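Local coordinates for catechol 1,2-dioxygenase (Burkholderia ambifaria, PDB 5VXT), which probably catalyses the iron(III)-dependent intradiol cleavage of catechol by molecular oxygen, giving cis,cis-muconate, at residues Tyr214-Gln219 against Asp265-Ala270; Ala135-Asp140 against Cys169-Ser174; Gly152-Leu157 against Ala165-Trp170. One frame throughout, in Å; residues are numbered along the deposited sequence.

Contact 1 (Tyr214-Gln219 against Asp265-Ala270); sequences YGCPPQ and DDFAYA. With CAQ (catechol), chain K; EDO (1,2-ethanediol), chain M.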
loop_
_atom_site.group_PDB
_atom_site.type_symbol
_atom_site.label_atom_id
_atom_site.label_comp_id
_atom_site.label_asym_id
_atom_site.label_seq_id
_atom_site.Cartn_x
_atom_site.Cartn_y
_atom_site.Cartn_z
ATOM N N TYR B 214 -3.890 -16.564 17.305
ATOM C CA TYR B 214 -4.182 -16.177 15.930
ATOM C C TYR B 214 -2.974 -16.445 15.032
ATOM O O TYR B 214 -1.825 -16.451 15.480
ATOM C CB TYR B 214 -4.572 -14.691 15.876
ATOM C CG TYR B 214 -4.738 -14.091 14.489
ATOM C CD1 TYR B 214 -5.981 -14.051 13.868
ATOM C CD2 TYR B 214 -3.652 -13.545 13.811
ATOM C CE1 TYR B 214 -6.133 -13.502 12.601
ATOM C CE2 TYR B 214 -3.792 -12.996 12.541
ATOM C CZ TYR B 214 -5.031 -12.978 11.944
ATOM O OH TYR B 214 -5.173 -12.432 10.684
ATOM N N GLY B 215 -3.252 -16.689 13.758
ATOM C CA GLY B 215 -2.203 -16.819 12.763
ATOM C C GLY B 215 -2.600 -16.102 11.492
ATOM O O GLY B 215 -3.755 -16.196 11.070
ATOM N N CYS B 216 -1.670 -15.363 10.888
ATOM C CA CYS B 216 -1.971 -14.662 9.649
ATOM C C CYS B 216 -2.453 -15.638 8.577
ATOM O O CYS B 216 -2.024 -16.799 8.548
ATOM C CB CYS B 216 -0.738 -13.918 9.135
ATOM S SG CYS B 216 -0.276 -12.479 10.086
ATOM N N PRO B 217 -3.335 -15.191 7.683
ATOM C CA PRO B 217 -3.674 -15.985 6.496
ATOM C C PRO B 217 -2.414 -16.434 5.779
ATOM O O PRO B 217 -1.572 -15.603 5.401
ATOM C CB PRO B 217 -4.490 -15.008 5.639
ATOM C CG PRO B 217 -5.060 -14.034 6.617
ATOM C CD PRO B 217 -4.056 -13.908 7.728
ATOM N N PRO B 218 -2.245 -17.743 5.579
ATOM C CA PRO B 218 -0.927 -18.255 5.170
ATOM C C PRO B 218 -0.504 -17.859 3.765
ATOM O O PRO B 218 0.702 -17.797 3.503
ATOM C CB PRO B 218 -1.083 -19.778 5.307
ATOM C CG PRO B 218 -2.556 -20.023 5.243
ATOM C CD PRO B 218 -3.200 -18.826 5.875
ATOM N N GLN B 219 -1.441 -17.600 2.853
ATOM C CA GLN B 219 -1.107 -17.095 1.530
ATOM C C GLN B 219 -1.276 -15.587 1.418
ATOM O O GLN B 219 -1.106 -15.042 0.327
ATOM C CB GLN B 219 -1.963 -17.780 0.458
ATOM C CG GLN B 219 -1.325 -19.017 -0.150
ATOM C CD GLN B 219 -0.989 -20.061 0.889
ATOM O OE1 GLN B 219 -1.879 -20.677 1.476
ATOM N NE2 GLN B 219 0.302 -20.261 1.130
ATOM N N ASP B 265 6.698 -13.748 22.219
ATOM C CA ASP B 265 7.101 -13.773 20.808
ATOM C C ASP B 265 5.876 -13.507 19.929
ATOM O O ASP B 265 5.582 -14.242 18.984
ATOM C CB ASP B 265 7.775 -15.102 20.460
ATOM C CG ASP B 265 8.558 -15.040 19.146
ATOM O OD1 ASP B 265 9.002 -16.097 18.667
ATOM O OD2 ASP B 265 8.740 -13.932 18.594
ATOM N N ASP B 266 5.141 -12.444 20.256
ATOM C CA ASP B 266 3.955 -12.028 19.525
ATOM C C ASP B 266 4.389 -11.327 18.245
ATOM O O ASP B 266 5.236 -10.430 18.289
ATOM C CB ASP B 266 3.146 -11.076 20.415
ATOM C CG ASP B 266 1.877 -10.543 19.767
ATOM O OD1 ASP B 266 1.247 -9.683 20.419
ATOM O OD2 ASP B 266 1.475 -10.962 18.670
ATOM N N PHE B 267 3.829 -11.739 17.105
ATOM C CA PHE B 267 4.238 -11.097 15.853
ATOM C C PHE B 267 3.745 -9.662 15.750
ATOM O O PHE B 267 4.227 -8.927 14.880
ATOM C CB PHE B 267 3.766 -11.903 14.632
ATOM C CG PHE B 267 2.475 -11.406 14.006
ATOM C CD1 PHE B 267 2.498 -10.655 12.831
ATOM C CD2 PHE B 267 1.249 -11.721 14.568
ATOM C CE1 PHE B 267 1.315 -10.210 12.246
ATOM C CE2 PHE B 267 0.066 -11.284 13.986
ATOM C CZ PHE B 267 0.103 -10.522 12.825
ATOM N N ALA B 268 2.822 -9.250 16.620
ATOM C CA ALA B 268 2.301 -7.888 16.625
ATOM C C ALA B 268 2.767 -7.092 17.838
ATOM O O ALA B 268 2.289 -5.958 18.056
ATOM C CB ALA B 268 0.774 -7.917 16.552
ATOM N N TYR B 269 3.668 -7.667 18.639
ATOM C CA TYR B 269 4.414 -6.950 19.673
ATOM C C TYR B 269 3.497 -6.312 20.722
ATOM O O TYR B 269 3.791 -5.236 21.242
ATOM C CB TYR B 269 5.330 -5.900 19.039
ATOM C CG TYR B 269 6.248 -6.495 17.982
ATOM C CD1 TYR B 269 6.004 -6.330 16.622
ATOM C CD2 TYR B 269 7.342 -7.251 18.364
ATOM C CE1 TYR B 269 6.868 -6.905 15.659
ATOM C CE2 TYR B 269 8.182 -7.811 17.437
ATOM C CZ TYR B 269 7.945 -7.651 16.091
ATOM O OH TYR B 269 8.832 -8.246 15.205
ATOM N N ALA B 270 2.399 -6.994 21.068
ATOM C CA ALA B 270 1.340 -6.399 21.882
ATOM C C ALA B 270 1.336 -6.853 23.335
ATOM O O ALA B 270 0.543 -6.322 24.125
ATOM C CB ALA B 270 -0.035 -6.708 21.277
HETATM C C1 CAQ K . -3.846 -9.282 14.049
HETATM C C2 CAQ K . -4.936 -10.037 14.476
HETATM C C3 CAQ K . -5.370 -9.921 15.789
HETATM O O3 CAQ K . -6.429 -10.631 16.256
HETATM C C4 CAQ K . -4.664 -9.004 16.702
HETATM O O4 CAQ K . -5.084 -8.896 17.986
HETATM C C5 CAQ K . -3.584 -8.269 16.233
HETATM C C6 CAQ K . -3.178 -8.413 14.909
HETATM C C1 EDO M . 6.773 -9.686 22.794
HETATM O O1 EDO M . 5.503 -10.247 22.460
HETATM C C2 EDO M . 6.664 -8.178 22.629
HETATM O O2 EDO M . 5.365 -7.782 23.086
#

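Contact 2 (Ala135-Asp140 against Cys169-Ser174); sequences AKIDLD and CWHANS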
loop_
_atom_site.group_PDB
_atom_site.type_symbol
_atom_site.label_atom_id
_atom_site.label_comp_id
_atom_site.label_asym_id
_atom_site.label_seq_id
_atom_site.Cartn_x
_atom_site.Cartn_y
_atom_site.Cartn_z
ATOM N N ALA B 135 -22.639 -11.039 30.228
ATOM C CA ALA B 135 -22.949 -11.495 28.880
ATOM C C ALA B 135 -22.359 -12.879 28.661
ATOM O O ALA B 135 -21.190 -13.117 28.979
ATOM C CB ALA B 135 -22.416 -10.525 27.815
ATOM N N LYS B 136 -23.168 -13.784 28.121
ATOM C CA LYS B 136 -22.686 -15.054 27.592
ATOM C C LYS B 136 -22.522 -14.877 26.089
ATOM O O LYS B 136 -23.505 -14.661 25.372
ATOM C CB LYS B 136 -23.648 -16.193 27.907
ATOM C CG LYS B 136 -23.122 -17.548 27.474
ATOM C CD LYS B 136 -24.081 -18.662 27.841
ATOM C CE LYS B 136 -23.464 -20.019 27.553
ATOM N NZ LYS B 136 -23.064 -20.154 26.129
ATOM N N ILE B 137 -21.285 -14.956 25.609
ATOM C CA ILE B 137 -20.971 -14.487 24.269
ATOM C C ILE B 137 -20.599 -15.610 23.314
ATOM O O ILE B 137 -20.411 -15.342 22.117
ATOM C CB ILE B 137 -19.867 -13.414 24.299
ATOM C CG1 ILE B 137 -18.533 -14.017 24.717
ATOM C CG2 ILE B 137 -20.250 -12.295 25.258
ATOM C CD1 ILE B 137 -17.405 -12.999 24.776
ATOM N N ASP B 138 -20.514 -16.855 23.775
ATOM C CA ASP B 138 -20.262 -17.965 22.856
ATOM C C ASP B 138 -21.609 -18.459 22.327
ATOM O O ASP B 138 -22.324 -19.210 22.993
ATOM C CB ASP B 138 -19.437 -19.069 23.515
ATOM C CG ASP B 138 -20.157 -19.768 24.645
ATOM O OD1 ASP B 138 -20.524 -19.100 25.635
ATOM O OD2 ASP B 138 -20.350 -20.996 24.528
ATOM N N LEU B 139 -21.959 -18.019 21.118
ATOM C CA LEU B 139 -23.228 -18.380 20.498
ATOM C C LEU B 139 -23.166 -19.699 19.745
ATOM O O LEU B 139 -24.198 -20.365 19.601
ATOM C CB LEU B 139 -23.675 -17.277 19.531
ATOM C CG LEU B 139 -23.818 -15.872 20.116
ATOM C CD1 LEU B 139 -24.165 -14.866 19.023
ATOM C CD2 LEU B 139 -24.866 -15.864 21.217
ATOM N N ASP B 140 -21.988 -20.087 19.265
ATOM C CA ASP B 140 -21.828 -21.238 18.388
ATOM C C ASP B 140 -21.066 -22.347 19.096
ATOM O O ASP B 140 -20.137 -22.083 19.865
ATOM C CB ASP B 140 -21.091 -20.845 17.102
ATOM C CG ASP B 140 -21.813 -19.763 16.325
ATOM O OD1 ASP B 140 -23.030 -19.605 16.543
ATOM O OD2 ASP B 140 -21.167 -19.073 15.501
ATOM N N CYS B 169 -15.887 -6.862 24.383
ATOM C CA CYS B 169 -14.972 -7.994 24.429
ATOM C C CYS B 169 -15.039 -8.734 23.100
ATOM O O CYS B 169 -16.132 -8.969 22.580
ATOM C CB CYS B 169 -15.356 -8.911 25.610
ATOM S SG CYS B 169 -14.589 -10.513 25.647
ATOM N N TRP B 170 -13.883 -9.081 22.531
ATOM C CA TRP B 170 -13.896 -9.981 21.388
ATOM C C TRP B 170 -12.648 -10.849 21.409
ATOM O O TRP B 170 -11.579 -10.401 21.836
ATOM C CB TRP B 170 -14.026 -9.222 20.049
ATOM C CG TRP B 170 -12.939 -8.231 19.652
ATOM C CD1 TRP B 170 -12.017 -8.396 18.653
ATOM C CD2 TRP B 170 -12.717 -6.909 20.182
ATOM N NE1 TRP B 170 -11.223 -7.277 18.546
ATOM C CE2 TRP B 170 -11.628 -6.352 19.470
ATOM C CE3 TRP B 170 -13.319 -6.151 21.194
ATOM C CZ2 TRP B 170 -11.119 -5.082 19.749
ATOM C CZ3 TRP B 170 -12.813 -4.882 21.465
ATOM C CH2 TRP B 170 -11.725 -4.362 20.741
ATOM N N HIS B 171 -12.798 -12.093 20.958
ATOM C CA HIS B 171 -11.673 -13.015 20.867
ATOM C C HIS B 171 -12.007 -14.119 19.866
ATOM O O HIS B 171 -13.108 -14.171 19.311
ATOM C CB HIS B 171 -11.316 -13.580 22.243
ATOM C CG HIS B 171 -12.374 -14.456 22.833
ATOM N ND1 HIS B 171 -12.523 -15.781 22.485
ATOM C CD2 HIS B 171 -13.324 -14.203 23.763
ATOM C CE1 HIS B 171 -13.520 -16.307 23.176
ATOM N NE2 HIS B 171 -14.025 -15.369 23.956
ATOM N N ALA B 172 -11.041 -15.013 19.650
ATOM C CA ALA B 172 -11.119 -16.059 18.639
ATOM C C ALA B 172 -11.695 -17.359 19.204
ATOM O O ALA B 172 -11.819 -17.544 20.415
ATOM C CB ALA B 172 -9.736 -16.335 18.056
ATOM N N ASN B 173 -12.028 -18.275 18.293
ATOM C CA ASN B 173 -12.491 -19.610 18.636
ATOM C C ASN B 173 -11.288 -20.545 18.748
ATOM O O ASN B 173 -10.134 -20.112 18.683
ATOM C CB ASN B 173 -13.515 -20.104 17.612
ATOM C CG ASN B 173 -12.908 -20.376 16.237
ATOM O OD1 ASN B 173 -11.713 -20.192 16.008
ATOM N ND2 ASN B 173 -13.748 -20.824 15.313
ATOM N N SER B 174 -11.550 -21.847 18.894
ATOM C CA SER B 174 -10.484 -22.821 19.100
ATOM C C SER B 174 -9.636 -23.047 17.858
ATOM O O SER B 174 -8.609 -23.732 17.948
ATOM C CB SER B 174 -11.064 -24.159 19.576
ATOM O OG SER B 174 -11.944 -24.715 18.616
#

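Contact 3 (Gly152-Leu157 against Ala165-Trp170); sequences GTVTGL and ALVECW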
loop_
_atom_site.group_PDB
_atom_site.type_symbol
_atom_site.label_atom_id
_atom_site.label_comp_id
_atom_site.label_asym_id
_atom_site.label_seq_id
_atom_site.Cartn_x
_atom_site.Cartn_y
_atom_site.Cartn_z
ATOM N N GLY B 152 -14.615 -8.985 36.517
ATOM C CA GLY B 152 -13.889 -8.037 37.328
ATOM C C GLY B 152 -14.709 -6.792 37.542
ATOM O O GLY B 152 -15.918 -6.775 37.306
ATOM N N THR B 153 -14.032 -5.743 37.988
ATOM C CA THR B 153 -14.663 -4.458 38.218
ATOM C C THR B 153 -13.978 -3.380 37.396
ATOM O O THR B 153 -12.768 -3.432 37.143
ATOM C CB THR B 153 -14.611 -4.057 39.688
ATOM O OG1 THR B 153 -13.253 -3.757 40.038
ATOM C CG2 THR B 153 -15.122 -5.183 40.566
ATOM N N VAL B 154 -14.782 -2.413 36.977
ATOM C CA VAL B 154 -14.313 -1.190 36.347
ATOM C C VAL B 154 -14.241 -0.125 37.428
ATOM O O VAL B 154 -15.263 0.233 38.028
ATOM C CB VAL B 154 -15.246 -0.756 35.210
ATOM C CG1 VAL B 154 -14.798 0.590 34.627
ATOM C CG2 VAL B 154 -15.318 -1.844 34.153
ATOM N N THR B 155 -13.037 0.361 37.695
ATOM C CA THR B 155 -12.829 1.433 38.652
ATOM C C THR B 155 -12.099 2.590 37.987
ATOM O O THR B 155 -11.469 2.435 36.937
ATOM C CB THR B 155 -12.015 0.964 39.861
ATOM O OG1 THR B 155 -11.550 2.109 40.577
ATOM C CG2 THR B 155 -10.816 0.179 39.411
ATOM N N GLY B 156 -12.188 3.760 38.623
ATOM C CA GLY B 156 -11.328 4.871 38.289
ATOM C C GLY B 156 -10.013 4.787 39.039
ATOM O O GLY B 156 -9.744 3.846 39.786
ATOM N N LEU B 157 -9.182 5.813 38.840
ATOM C CA LEU B 157 -7.887 5.849 39.513
ATOM C C LEU B 157 -8.013 5.909 41.033
ATOM O O LEU B 157 -7.056 5.569 41.737
ATOM C CB LEU B 157 -7.073 7.039 39.016
ATOM C CG LEU B 157 -6.440 6.913 37.627
ATOM C CD1 LEU B 157 -5.791 8.217 37.246
ATOM C CD2 LEU B 157 -5.417 5.784 37.592
ATOM N N ALA B 165 -20.370 1.963 32.725
ATOM C CA ALA B 165 -19.293 1.808 31.755
ATOM C C ALA B 165 -19.620 0.670 30.799
ATOM O O ALA B 165 -20.211 -0.341 31.189
ATOM C CB ALA B 165 -17.961 1.535 32.456
ATOM N N LEU B 166 -19.250 0.843 29.540
ATOM C CA LEU B 166 -19.480 -0.168 28.520
ATOM C C LEU B 166 -18.191 -0.955 28.313
ATOM O O LEU B 166 -17.187 -0.407 27.840
ATOM C CB LEU B 166 -19.945 0.470 27.213
ATOM C CG LEU B 166 -20.281 -0.527 26.105
ATOM C CD1 LEU B 166 -21.499 -1.341 26.516
ATOM C CD2 LEU B 166 -20.527 0.204 24.801
ATOM N N VAL B 167 -18.220 -2.235 28.659
ATOM C CA VAL B 167 -17.098 -3.136 28.420
ATOM C C VAL B 167 -17.431 -3.980 27.201
ATOM O O VAL B 167 -18.408 -4.736 27.208
ATOM C CB VAL B 167 -16.815 -4.024 29.644
ATOM C CG1 VAL B 167 -15.595 -4.911 29.378
ATOM C CG2 VAL B 167 -16.614 -3.176 30.888
ATOM N N GLU B 168 -16.627 -3.848 26.146
ATOM C CA GLU B 168 -16.757 -4.696 24.975
ATOM C C GLU B 168 -15.606 -5.688 24.937
ATOM O O GLU B 168 -14.491 -5.386 25.368
ATOM C CB GLU B 168 -16.762 -3.870 23.687
ATOM C CG GLU B 168 -17.884 -2.869 23.649
ATOM C CD GLU B 168 -17.844 -2.037 22.407
ATOM O OE1 GLU B 168 -18.252 -2.552 21.348
ATOM O OE2 GLU B 168 -17.398 -0.877 22.497
ATOM N N CYS B 169 -15.887 -6.862 24.383
ATOM C CA CYS B 169 -14.972 -7.994 24.429
ATOM C C CYS B 169 -15.039 -8.734 23.100
ATOM O O CYS B 169 -16.132 -8.969 22.580
ATOM C CB CYS B 169 -15.356 -8.911 25.610
ATOM S SG CYS B 169 -14.589 -10.513 25.647
ATOM N N TRP B 170 -13.883 -9.081 22.531
ATOM C CA TRP B 170 -13.896 -9.981 21.388
ATOM C C TRP B 170 -12.648 -10.849 21.409
ATOM O O TRP B 170 -11.579 -10.401 21.836
ATOM C CB TRP B 170 -14.026 -9.222 20.049
ATOM C CG TRP B 170 -12.939 -8.231 19.652
ATOM C CD1 TRP B 170 -12.017 -8.396 18.653
ATOM C CD2 TRP B 170 -12.717 -6.909 20.182
ATOM N NE1 TRP B 170 -11.223 -7.277 18.546
ATOM C CE2 TRP B 170 -11.628 -6.352 19.470
ATOM C CE3 TRP B 170 -13.319 -6.151 21.194
ATOM C CZ2 TRP B 170 -11.119 -5.082 19.749
ATOM C CZ3 TRP B 170 -12.813 -4.882 21.465
ATOM C CH2 TRP B 170 -11.725 -4.362 20.741
#

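Contact 1 (Tyr214-Gln219 against Asp265-Ala270)
Cys216 turns its thiol beside its own backbone N (chi1 -72°), which carries SG across to the ring of Phe267, while Tyr214, with CG swung away from N (chi1 173°), brings its ring alongside Phe267 with one face toward the catechol. This is a sulfur-aromatic contact joining two loops of the catechol dioxygenase domain at the substrate pocket. SG stands 4.0 Å from the centroid of the Phe267 ring and well off the ring normal, so it approaches obliquely. Its nearest ring atom is Phe267 CZ, at 3.4 Å from SG. The Tyr214 ring adds a looser apolar touch, CD2 to Phe267 CE2 at 4.4 Å, and gives one face to the substrate: catechol C2 sits over the ring centre, 3.7 Å from Tyr214 CE2. Catechol C1 also lies oblique to the Phe267 ring. Leu87 of helix 85-91 touches all three side chains, and Leu226 of helix 221-229 also packs on Phe267.

Phe267 rides on a type I turn from Asp266 to Tyr269, and the carboxylate of Asp266 ties that turn together. Its OD2 takes the backbone N-H of Ala268, an Asx turn, and its OD1 takes that of Ala270; both donors come from above the carboxylate plane. OD1 also forms a salt bridge with Arg235, which hydrogen-bonds the catechol, so the turn that presents Phe267 also braces a substrate-binding arginine. The Ala268 bond is nearly straight, 169° at the hydrogen, with N and Asp266 OD2 3.0 Å apart.

Contact 2 (Ala135-Asp140 against Cys169-Ser174)
The imidazole of His171 meets the CD1 methyl of Ile137 obliquely, the methyl lying 4.2 Å from NE2. Polar bonds at both nitrogens fix the rotation of this ring. ND1 donates to the carbonyl O of Ala172, 2.8 Å away and close to the ring plane, although the donor is tilted 27° from the plane of the carbonyl. NE2 is paired with Thr208 OG1 on strand 203-209, and Val239 and Pro211 pack against the side chain. Trp170 leaves the backbone on the side away from the 135-140 segment, and its indole stacks with His240, an iron ligand, and meets Tyr124 edge-to-face.

Ile137 CD1 also touches the thiol of Cys169, 3.9 Å from SG. CG1 of the isoleucine lies between its backbone N and carbonyl carbon (chi1 68°), and the extended chain beyond it drives CD1 inward to both partners. The contact spans the two sheets of the dioxygenase beta sandwich: Ile137 follows strand 134-136, at the margin of one sheet, whereas Cys169 lies on strand 166-170, inside the other. Phe206 of strand 203-209 packs on both Ile137 and Cys169, filling in around the methyl-thiol pair.

Within the 135-140 segment, Lys136 NZ forms a salt bridge with Asp138 OD1 at 2.8 Å, reaching it from above the carboxylate plane. Further along, Asn191 OD1 accepts hydrogen bonds from the backbone N of both Leu139 and Asp140, and Asp140 OD1 is hydrogen-bonded to Ser188 OG.

Contact 3 (Gly152-Leu157 against Ala165-Trp170)
Apolar packing alone joins the segments, with Val154 straddling Ala165 and Val167. Its two methyls divide the work: CG1 reaches Ala165 CB at 4.0 Å, and CG2 meets Val167 CG2 at 3.8 Å. With CG1 anti to the backbone N (chi1 176°), the isopropyl group opens toward both partners, and the Val154 and Val167 side chains run past each other in opposite directions. The pair faces across the beta sandwich, strand 147-155 belonging to one sheet and strand 166-170 to the other. Phe206 and Tyr204 of strand 203-209 and Phe241 of strand 238-244 pack round Val167, while Val162 and Leu304 touch Val154.

Hydrogen bonds stay within each side. Thr155 OG1 donates to Gly156 O at 2.6 Å, in the carbonyl plane and on a lone pair; Lys160 O is a second acceptor near this hydroxyl, so its single proton must be shared or alternate. Ala165 N is held by Thr198 OG1, and the backbone of Val154 is bonded to Val162 and Gly202.

Methyl groups without polar atoms at the interface imply that the two sheets are held here by dispersion and exclusion of water, with directional bonding left to the strands and turns themselves.

Contacts 2 and 3 share Cys169 and Trp170, and both bridge the two sheets of the sandwich from strand 166-170; their centres lie 17 Å apart. Contact 3 lies toward the start of that strand and contact 2 where the chain leaves it, nearer the metal: the side chain of His171 is about 7 Å from the iron(III) ion and about 8 Å from the catechol. Contact 1 comes later in the chain and borders the pocket itself, with the Tyr214 side chain about 5 Å from the iron. It touches neither of the others, its nearest atoms being about 6 Å from contact 2 and about 10 Å from contact 3.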